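Local structure of guanine nucleotide exchange protein (Legionella pneumophila, 1XSZ) at residues A17-P22 and K53-E58; F96-K101 and P193-F198; L254-G259 and N283-W288. The protein probably promotes guanine nucleotide exchange on ADP-ribosylation factors through a Sec7 domain whose active site lies beneath a C-terminal capping domain. All coordinates share one frame; numbering follows the deposited sequence. Where two conformers were deposited one is given.

Contact 1: residues A17-P22 and K53-E58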
loop_
_atom_site.group_PDB
_atom_site.type_symbol
_atom_site.label_atom_id
_atom_site.label_comp_id
_atom_site.label_asym_id
_atom_site.label_seq_id
_atom_site.Cartn_x
_atom_site.Cartn_y
_atom_site.Cartn_z
ATOM N N ALA A 17 11.196 -15.777 -13.880
ATOM C CA ALA A 17 11.648 -15.746 -12.497
ATOM C C ALA A 17 10.838 -14.759 -11.664
ATOM O O ALA A 17 10.426 -15.070 -10.545
ATOM C CB ALA A 17 13.125 -15.385 -12.440
ATOM N N PHE A 18 10.605 -13.570 -12.215
ATOM C CA PHE A 18 9.859 -12.536 -11.504
ATOM C C PHE A 18 8.440 -12.959 -11.144
ATOM O O PHE A 18 8.019 -12.830 -9.995
ATOM C CB PHE A 18 9.788 -11.251 -12.335
ATOM C CG PHE A 18 9.118 -10.110 -11.619
ATOM C CD1 PHE A 18 9.841 -9.290 -10.757
ATOM C CD2 PHE A 18 7.752 -9.885 -11.769
ATOM C CE1 PHE A 18 9.217 -8.267 -10.052
ATOM C CE2 PHE A 18 7.117 -8.863 -11.065
ATOM C CZ PHE A 18 7.849 -8.054 -10.206
ATOM N N ASN A 19 7.698 -13.460 -12.124
ATOM C CA ASN A 19 6.321 -13.856 -11.861
ATOM C C ASN A 19 6.194 -14.981 -10.838
ATOM O O ASN A 19 5.246 -15.002 -10.051
ATOM C CB ASN A 19 5.615 -14.227 -13.168
ATOM C CG ASN A 19 5.450 -13.032 -14.094
ATOM O OD1 ASN A 19 5.498 -11.882 -13.652
ATOM N ND2 ASN A 19 5.236 -13.295 -15.376
ATOM N N ALA A 20 7.150 -15.904 -10.831
ATOM C CA ALA A 20 7.116 -17.008 -9.875
ATOM C C ALA A 20 7.471 -16.497 -8.481
ATOM O O ALA A 20 6.833 -16.856 -7.491
ATOM C CB ALA A 20 8.090 -18.096 -10.301
ATOM N N LYS A 21 8.500 -15.661 -8.412
ATOM C CA LYS A 21 8.943 -15.069 -7.155
ATOM C C LYS A 21 9.662 -13.776 -7.506
ATOM O O LYS A 21 10.823 -13.786 -7.916
ATOM C CB LYS A 21 9.891 -16.010 -6.409
ATOM C CG LYS A 21 10.281 -15.494 -5.030
ATOM C CD LYS A 21 11.218 -16.454 -4.315
ATOM C CE LYS A 21 11.617 -15.919 -2.948
ATOM N NZ LYS A 21 10.439 -15.725 -2.055
ATOM N N PRO A 22 8.969 -12.639 -7.358
ATOM C CA PRO A 22 9.527 -11.320 -7.663
ATOM C C PRO A 22 10.982 -11.116 -7.253
ATOM O O PRO A 22 11.785 -10.625 -8.047
ATOM C CB PRO A 22 8.572 -10.379 -6.940
ATOM C CG PRO A 22 7.253 -11.060 -7.159
ATOM C CD PRO A 22 7.589 -12.518 -6.850
ATOM N N LYS A 53 3.215 -5.871 -20.122
ATOM C CA LYS A 53 2.222 -6.823 -20.611
ATOM C C LYS A 53 2.553 -8.273 -20.267
ATOM O O LYS A 53 1.721 -9.164 -20.452
ATOM C CB LYS A 53 2.076 -6.698 -22.132
ATOM C CG LYS A 53 1.566 -5.348 -22.606
ATOM C CD LYS A 53 1.492 -5.290 -24.122
ATOM C CE LYS A 53 0.973 -3.944 -24.597
ATOM N NZ LYS A 53 -0.391 -3.658 -24.071
ATOM N N ASN A 54 3.757 -8.507 -19.757
ATOM C CA ASN A 54 4.204 -9.859 -19.433
ATOM C C ASN A 54 4.466 -10.124 -17.957
ATOM O O ASN A 54 4.705 -11.265 -17.565
ATOM C CB ASN A 54 5.481 -10.163 -20.215
ATOM C CG ASN A 54 5.305 -9.977 -21.705
ATOM O OD1 ASN A 54 6.126 -9.335 -22.365
ATOM N ND2 ASN A 54 4.233 -10.540 -22.246
ATOM N N LEU A 55 4.422 -9.078 -17.143
ATOM C CA LEU A 55 4.699 -9.210 -15.717
ATOM C C LEU A 55 3.459 -9.172 -14.834
ATOM O O LEU A 55 2.418 -8.652 -15.226
ATOM C CB LEU A 55 5.636 -8.086 -15.270
ATOM C CG LEU A 55 7.029 -8.009 -15.900
ATOM C CD1 LEU A 55 7.621 -6.638 -15.624
ATOM C CD2 LEU A 55 7.921 -9.107 -15.343
ATOM N N ASP A 56 3.595 -9.737 -13.639
ATOM C CA ASP A 56 2.537 -9.736 -12.637
ATOM C C ASP A 56 2.540 -8.289 -12.142
ATOM O O ASP A 56 3.415 -7.890 -11.367
ATOM C CB ASP A 56 2.911 -10.703 -11.508
ATOM C CG ASP A 56 1.980 -10.617 -10.310
ATOM O OD1 ASP A 56 2.102 -11.482 -9.417
ATOM O OD2 ASP A 56 1.139 -9.698 -10.247
ATOM N N LEU A 57 1.565 -7.508 -12.596
ATOM C CA LEU A 57 1.516 -6.104 -12.224
ATOM C C LEU A 57 1.170 -5.849 -10.768
ATOM O O LEU A 57 1.465 -4.779 -10.244
ATOM C CB LEU A 57 0.568 -5.345 -13.155
ATOM C CG LEU A 57 1.051 -5.322 -14.611
ATOM C CD1 LEU A 57 0.090 -4.500 -15.459
ATOM C CD2 LEU A 57 2.464 -4.745 -14.683
ATOM N N GLU A 58 0.534 -6.810 -10.108
ATOM C CA GLU A 58 0.237 -6.622 -8.696
ATOM C C GLU A 58 1.585 -6.627 -7.982
ATOM O O GLU A 58 1.838 -5.802 -7.104
ATOM C CB GLU A 58 -0.665 -7.743 -8.163
ATOM C CG GLU A 58 -1.985 -7.860 -8.910
ATOM C CD GLU A 58 -3.067 -8.550 -8.099
ATOM O OE1 GLU A 58 -2.726 -9.382 -7.233
ATOM O OE2 GLU A 58 -4.257 -8.268 -8.339
HETATM O O HOH W 1 4.487 -12.613 -8.623
#
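Both polar atoms of the N19 carboxamide, in the last turn of helix 11-20, engage the backbone of the loop leading into helix 57-64. ND2 donates to N54 O at 3.0 Å in a nearly straight bond (170°), with the acceptor in the plane of the amide and the donor in the plane of the N54 carbonyl. OD1 accepts from D56 N at 2.9 Å; this bond is more bent, and the donor stands above the plane of the side-chain carbonyl. Between the two bonds lies L55, whose CA is 3.5 Å from N19 OD1.

The tightly packed part is built on F18 and L55, both buried. A chi1 of -176° sets F18 CG anti to the backbone N, and the ring CD2 meets the CD2 methyl of L55 at 3.7 Å, the two side chains crossing at about a right angle. D56 O lies at the ring edge, 3.8 Å from F18 CE2, while P22 CA lies over the rim of one face. A59 and V60 also touch F18, and F47 and F48 of helix 40-50 pack on L55, so the pair belongs to the helical core of the Sec7 domain.

Toward solvent the contact is looser and runs through water. Water 1 donates to D56 OD1 at 2.8 Å and to N19 O at 2.9 Å, linking the end of one helix to the start of another. D56 is the N-cap of helix 57-64: its OD2 accepts a hydrogen bond from A59 N and a weak one from E58 N.

Needing a donor and an acceptor at once, the N19 amide has its flip fixed by the loop, while the start of helix 57-64, which D56 caps, would tend to favour a negatively charged carboxylate.

Contact 2: residues F96-K101 and P193-F198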
loop_
_atom_site.group_PDB
_atom_site.type_symbol
_atom_site.label_atom_id
_atom_site.label_comp_id
_atom_site.label_asym_id
_atom_site.label_seq_id
_atom_site.Cartn_x
_atom_site.Cartn_y
_atom_site.Cartn_z
ATOM N N PHE A 96 -0.975 8.576 -14.311
ATOM C CA PHE A 96 -0.138 7.922 -13.319
ATOM C C PHE A 96 -0.911 6.831 -12.570
ATOM O O PHE A 96 -0.476 5.680 -12.511
ATOM C CB PHE A 96 0.398 8.968 -12.334
ATOM C CG PHE A 96 1.227 8.393 -11.219
ATOM C CD1 PHE A 96 0.652 8.103 -9.981
ATOM C CD2 PHE A 96 2.582 8.132 -11.409
ATOM C CE1 PHE A 96 1.427 7.560 -8.945
ATOM C CE2 PHE A 96 3.361 7.591 -10.385
ATOM C CZ PHE A 96 2.780 7.305 -9.149
ATOM N N LEU A 97 -2.064 7.183 -12.015
ATOM C CA LEU A 97 -2.837 6.205 -11.254
ATOM C C LEU A 97 -3.287 5.000 -12.072
ATOM O O LEU A 97 -3.310 3.877 -11.563
ATOM C CB LEU A 97 -4.047 6.881 -10.605
ATOM C CG LEU A 97 -3.694 7.938 -9.553
ATOM C CD1 LEU A 97 -4.949 8.689 -9.159
ATOM C CD2 LEU A 97 -3.031 7.278 -8.343
ATOM N N LYS A 98 -3.627 5.222 -13.338
ATOM C CA LYS A 98 -4.085 4.141 -14.210
ATOM C C LYS A 98 -2.959 3.189 -14.624
ATOM O O LYS A 98 -3.217 2.094 -15.132
ATOM C CB LYS A 98 -4.768 4.747 -15.447
ATOM C CG LYS A 98 -5.204 3.748 -16.510
ATOM C CD LYS A 98 -5.977 4.450 -17.625
ATOM C CE LYS A 98 -5.150 5.546 -18.279
ATOM N NZ LYS A 98 -3.923 5.007 -18.933
ATOM N N THR A 99 -1.717 3.596 -14.389
ATOM C CA THR A 99 -0.545 2.797 -14.746
ATOM C C THR A 99 -0.355 1.552 -13.873
ATOM O O THR A 99 0.236 0.562 -14.308
ATOM C CB THR A 99 0.745 3.655 -14.643
ATOM O OG1 THR A 99 0.654 4.769 -15.542
ATOM C CG2 THR A 99 1.977 2.829 -14.997
ATOM N N PHE A 100 -0.882 1.593 -12.656
ATOM C CA PHE A 100 -0.698 0.496 -11.712
ATOM C C PHE A 100 -1.900 -0.371 -11.400
ATOM O O PHE A 100 -3.044 -0.013 -11.665
ATOM C CB PHE A 100 -0.266 1.036 -10.340
ATOM C CG PHE A 100 0.875 2.008 -10.374
ATOM C CD1 PHE A 100 0.659 3.368 -10.595
ATOM C CD2 PHE A 100 2.169 1.567 -10.142
ATOM C CE1 PHE A 100 1.727 4.270 -10.584
ATOM C CE2 PHE A 100 3.240 2.456 -10.128
ATOM C CZ PHE A 100 3.018 3.813 -10.350
ATOM N N LYS A 101 -1.595 -1.535 -10.832
ATOM C CA LYS A 101 -2.617 -2.393 -10.258
ATOM C C LYS A 101 -2.271 -1.874 -8.860
ATOM O O LYS A 101 -1.292 -2.289 -8.222
ATOM C CB LYS A 101 -2.296 -3.880 -10.422
ATOM C CG LYS A 101 -2.732 -4.407 -11.785
ATOM C CD LYS A 101 -2.875 -5.918 -11.807
ATOM C CE LYS A 101 -3.424 -6.398 -13.144
ATOM N NZ LYS A 101 -3.631 -7.872 -13.145
ATOM N N PRO A 193 -13.935 11.035 -14.106
ATOM C CA PRO A 193 -13.381 10.364 -12.930
ATOM C C PRO A 193 -12.052 9.681 -13.221
ATOM O O PRO A 193 -11.696 9.440 -14.380
ATOM C CB PRO A 193 -14.457 9.338 -12.574
ATOM C CG PRO A 193 -15.721 9.951 -13.108
ATOM C CD PRO A 193 -15.274 10.510 -14.431
ATOM N N PHE A 194 -11.307 9.390 -12.164
ATOM C CA PHE A 194 -10.050 8.669 -12.300
ATOM C C PHE A 194 -10.361 7.207 -12.595
ATOM O O PHE A 194 -11.432 6.712 -12.246
ATOM C CB PHE A 194 -9.243 8.687 -10.995
ATOM C CG PHE A 194 -8.538 9.983 -10.715
ATOM C CD1 PHE A 194 -7.853 10.660 -11.721
ATOM C CD2 PHE A 194 -8.504 10.496 -9.424
ATOM C CE1 PHE A 194 -7.146 11.828 -11.440
ATOM C CE2 PHE A 194 -7.800 11.660 -9.135
ATOM C CZ PHE A 194 -7.118 12.329 -10.146
ATOM N N GLU A 195 -9.426 6.529 -13.249
ATOM C CA GLU A 195 -9.569 5.101 -13.503
ATOM C C GLU A 195 -8.700 4.482 -12.411
ATOM O O GLU A 195 -7.481 4.654 -12.402
ATOM C CB GLU A 195 -9.029 4.709 -14.880
ATOM C CG GLU A 195 -9.138 3.209 -15.142
ATOM C CD GLU A 195 -8.584 2.788 -16.488
ATOM O OE1 GLU A 195 -8.988 3.379 -17.509
ATOM O OE2 GLU A 195 -7.750 1.856 -16.525
ATOM N N LEU A 196 -9.330 3.779 -11.478
ATOM C CA LEU A 196 -8.607 3.175 -10.365
ATOM C C LEU A 196 -8.795 1.669 -10.343
ATOM O O LEU A 196 -9.912 1.174 -10.172
ATOM C CB LEU A 196 -9.095 3.774 -9.045
ATOM C CG LEU A 196 -9.016 5.298 -8.932
ATOM C CD1 LEU A 196 -9.721 5.746 -7.654
ATOM C CD2 LEU A 196 -7.563 5.746 -8.946
ATOM N N ASN A 197 -7.698 0.946 -10.521
ATOM C CA ASN A 197 -7.730 -0.510 -10.528
ATOM C C ASN A 197 -6.866 -1.020 -9.380
ATOM O O ASN A 197 -5.641 -1.000 -9.459
ATOM C CB ASN A 197 -7.197 -1.025 -11.870
ATOM C CG ASN A 197 -7.966 -0.465 -13.059
ATOM O OD1 ASN A 197 -7.374 0.034 -14.020
ATOM N ND2 ASN A 197 -9.287 -0.548 -13.002
ATOM N N PHE A 198 -7.511 -1.466 -8.308
ATOM C CA PHE A 198 -6.795 -1.974 -7.143
ATOM C C PHE A 198 -6.628 -3.482 -7.168
ATOM O O PHE A 198 -7.416 -4.196 -7.793
ATOM C CB PHE A 198 -7.536 -1.606 -5.852
ATOM C CG PHE A 198 -7.555 -0.137 -5.559
ATOM C CD1 PHE A 198 -8.609 0.665 -5.993
ATOM C CD2 PHE A 198 -6.503 0.456 -4.871
ATOM C CE1 PHE A 198 -8.608 2.033 -5.745
ATOM C CE2 PHE A 198 -6.492 1.825 -4.618
ATOM C CZ PHE A 198 -7.549 2.615 -5.057
HETATM O O HOH W 2 -5.151 1.889 -11.490
#
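L97 meets F194 and L196 in the apolar part of the contact between the end of helix 89-98 and the extended segment 193-198. The CD1 methyl of L97 sits over the centre of one face of the F194 ring, 4.0 Å from the centroid and only 10° off the ring normal, a CH-pi contact. The same methyl touches L196 CD2 at 3.9 Å; here the two leucine side chains lie side by side and point the same way. CD1 of L97 is thus shared between a ring face and a branched tip, and F194 packs further on T141 and N145 of helix 131-149.

This segment leads from helix 179-191 of the Sec7 domain to strand 204-208 of the antiparallel sheet in the capping domain, so the contact lays the interdomain connector along the Sec7 helices.

Contacts between K98 and E195 are of alkyl and carboxylate. The methylenes of K98 pass the carboxylate of E195, CG at 3.2 Å from OE2 and CD at 3.2 Å from OE1. The lysine chain then bends, chi3 (58°) turning CE and chi4 (62°) turning NZ, and K98 NZ ends 5.5 Å from E195 OE1, a proximity of opposite charges without a salt bridge.

Polar backbone atoms meet through water 2. It accepts from N197 N at 2.9 Å and lies 2.7 Å from L97 O and 2.8 Å from F100 O, linking the two segments. A CA-H...O contact from K101 CA to N197 O adds to this bridge, and N197 is also hydrogen-bonded through its backbone to L102.

Contact 3: residues L254-G259 and N283-W288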
loop_
_atom_site.group_PDB
_atom_site.type_symbol
_atom_site.label_atom_id
_atom_site.label_comp_id
_atom_site.label_asym_id
_atom_site.label_seq_id
_atom_site.Cartn_x
_atom_site.Cartn_y
_atom_site.Cartn_z
ATOM N N LEU A 254 -5.950 9.430 4.209
ATOM C CA LEU A 254 -5.907 7.986 3.989
ATOM C C LEU A 254 -7.087 7.316 4.698
ATOM O O LEU A 254 -7.603 6.304 4.231
ATOM C CB LEU A 254 -4.570 7.411 4.462
ATOM C CG LEU A 254 -3.386 7.838 3.579
ATOM C CD1 LEU A 254 -2.066 7.376 4.178
ATOM C CD2 LEU A 254 -3.572 7.260 2.177
ATOM N N SER A 255 -7.497 7.876 5.833
ATOM C CA SER A 255 -8.637 7.346 6.572
ATOM C C SER A 255 -9.897 7.562 5.722
ATOM O O SER A 255 -10.750 6.684 5.614
ATOM C CB SER A 255 -8.774 8.070 7.915
ATOM O OG SER A 255 -9.939 7.658 8.607
ATOM N N PHE A 256 -9.993 8.739 5.112
ATOM C CA PHE A 256 -11.117 9.099 4.255
ATOM C C PHE A 256 -11.159 8.190 3.021
ATOM O O PHE A 256 -12.179 7.583 2.701
ATOM C CB PHE A 256 -10.935 10.573 3.838
ATOM C CG PHE A 256 -11.933 11.090 2.827
ATOM C CD1 PHE A 256 -11.865 10.718 1.484
ATOM C CD2 PHE A 256 -12.889 12.030 3.209
ATOM C CE1 PHE A 256 -12.727 11.280 0.540
ATOM C CE2 PHE A 256 -13.754 12.597 2.277
ATOM C CZ PHE A 256 -13.672 12.223 0.934
ATOM N N PHE A 257 -10.021 8.079 2.353
ATOM C CA PHE A 257 -9.928 7.315 1.119
ATOM C C PHE A 257 -10.044 5.796 1.241
ATOM O O PHE A 257 -10.713 5.156 0.418
ATOM C CB PHE A 257 -8.611 7.694 0.425
ATOM C CG PHE A 257 -8.445 7.130 -0.964
ATOM C CD1 PHE A 257 -9.397 7.365 -1.956
ATOM C CD2 PHE A 257 -7.302 6.404 -1.289
ATOM C CE1 PHE A 257 -9.212 6.884 -3.257
ATOM C CE2 PHE A 257 -7.109 5.922 -2.585
ATOM C CZ PHE A 257 -8.067 6.164 -3.566
ATOM N N THR A 258 -9.420 5.232 2.275
ATOM C CA THR A 258 -9.372 3.777 2.443
ATOM C C THR A 258 -9.948 3.188 3.726
ATOM O O THR A 258 -10.078 1.966 3.830
ATOM C CB THR A 258 -7.917 3.277 2.399
ATOM O OG1 THR A 258 -7.246 3.679 3.602
ATOM C CG2 THR A 258 -7.165 3.853 1.197
ATOM N N GLY A 259 -10.253 4.031 4.707
ATOM C CA GLY A 259 -10.768 3.540 5.980
ATOM C C GLY A 259 -9.637 3.171 6.928
ATOM O O GLY A 259 -9.853 2.628 8.010
ATOM N N ASN A 283 -16.060 3.454 5.869
ATOM C CA ASN A 283 -16.807 4.686 6.051
ATOM C C ASN A 283 -17.475 4.984 4.711
ATOM O O ASN A 283 -17.194 4.325 3.706
ATOM C CB ASN A 283 -15.924 5.847 6.547
ATOM C CG ASN A 283 -14.814 6.208 5.593
ATOM O OD1 ASN A 283 -15.064 6.577 4.449
ATOM N ND2 ASN A 283 -13.577 6.121 6.065
ATOM N N ILE A 284 -18.374 5.954 4.684
ATOM C CA ILE A 284 -19.104 6.250 3.457
ATOM C C ILE A 284 -18.230 6.543 2.238
ATOM O O ILE A 284 -18.629 6.271 1.103
ATOM C CB ILE A 284 -20.095 7.416 3.685
ATOM C CG1 ILE A 284 -21.090 7.497 2.525
ATOM C CG2 ILE A 284 -19.336 8.721 3.842
ATOM C CD1 ILE A 284 -22.227 8.465 2.770
ATOM N N PHE A 285 -17.038 7.082 2.467
ATOM C CA PHE A 285 -16.136 7.410 1.370
ATOM C C PHE A 285 -15.340 6.201 0.891
ATOM O O PHE A 285 -15.262 5.928 -0.307
ATOM C CB PHE A 285 -15.169 8.516 1.808
ATOM C CG PHE A 285 -15.858 9.723 2.379
ATOM C CD1 PHE A 285 -16.566 10.595 1.553
ATOM C CD2 PHE A 285 -15.842 9.965 3.747
ATOM C CE1 PHE A 285 -17.250 11.686 2.081
ATOM C CE2 PHE A 285 -16.523 11.055 4.289
ATOM C CZ PHE A 285 -17.230 11.916 3.454
ATOM N N SER A 286 -14.761 5.462 1.829
ATOM C CA SER A 286 -13.940 4.314 1.481
ATOM C C SER A 286 -14.700 3.138 0.881
ATOM O O SER A 286 -14.167 2.425 0.034
ATOM C CB SER A 286 -13.158 3.831 2.706
ATOM O OG SER A 286 -14.017 3.234 3.670
ATOM N N LYS A 287 -15.943 2.947 1.313
ATOM C CA LYS A 287 -16.764 1.842 0.823
ATOM C C LYS A 287 -16.914 1.822 -0.689
ATOM O O LYS A 287 -17.108 0.766 -1.285
ATOM C CB LYS A 287 -18.161 1.899 1.444
ATOM C CG LYS A 287 -18.215 1.603 2.932
ATOM C CD LYS A 287 -19.657 1.567 3.415
ATOM C CE LYS A 287 -19.745 1.272 4.904
ATOM N NZ LYS A 287 -19.146 2.358 5.728
ATOM N N TRP A 288 -16.823 2.997 -1.303
ATOM C CA TRP A 288 -16.978 3.126 -2.745
ATOM C C TRP A 288 -15.907 2.342 -3.500
ATOM O O TRP A 288 -16.158 1.801 -4.585
ATOM C CB TRP A 288 -16.914 4.610 -3.124
ATOM C CG TRP A 288 -17.236 4.898 -4.554
ATOM C CD1 TRP A 288 -18.363 4.531 -5.233
ATOM C CD2 TRP A 288 -16.436 5.645 -5.476
ATOM N NE1 TRP A 288 -18.315 5.005 -6.522
ATOM C CE2 TRP A 288 -17.142 5.691 -6.698
ATOM C CE3 TRP A 288 -15.191 6.280 -5.386
ATOM C CZ2 TRP A 288 -16.641 6.350 -7.826
ATOM C CZ3 TRP A 288 -14.694 6.935 -6.506
ATOM C CH2 TRP A 288 -15.420 6.963 -7.712
HETATM O O HOH W 3 -12.679 6.516 -1.448
#
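F256 and F285 form an offset stack, their centroids 4.0 Å apart and their planes at 14°. F256 CE2 lies over the centre of the F285 ring, whereas F285 CG lies toward the rim of F256; the closest pair, F256 CZ and F285 CD1, is 3.4 Å apart. CB of F285 also sits over the F256 face in a CH-pi contact, and I284 CG2 covers the opposite face of F285. M143 of the Sec7 helix 131-149 touches F256.

Hydrogen bonding centres on N283. Its chi1 of 61° puts CG between the backbone N and the carbonyl carbon; from there OD1 accepts from S286 N at 2.9 Å, an Asx motif, and ND2 donates to S255 O at 2.9 Å. N283 N donates back to S286 OG at 3.0 Å. Water 3 donates to both F257 O and F285 O.

S286 CB packs closely on the backbone, 3.4 Å from T258 C and against G259 N. G259 ends helix 252-258 with a positive phi (86°), backbone angles that suit glycine.

Within the capping domain the contact joins the end of helix 252-258, before the hairpin of strands 260-268 and 274-280, to the segment after it that leads into helix 287-290. G259 N and N283 ND2 grip S255 O from opposite faces of its plane, bonding the last helical turn to 283-288.

Overall arrangement
From the N terminus, contact 1 closes first, bringing 53-58 back to the end of helix 11-20 across the helices 22-35 and 40-50. Contact 2 closes a much longer loop, mostly helical, from helix 89-98 to the connector 193-198. Contact 3 follows in the capping domain, closing a short loop of mainly strand. The three loops run in series, none nesting or crossing. In space they form a chain: L57 and E58 of contact 1 pack on K101 of contact 2, and F198 of contact 2 meets F257 of contact 3, while contacts 1 and 3 lie on opposite sides of the chain's centre. Contact 2 thus touches both others, where the chain passes from Sec7 helices to cap.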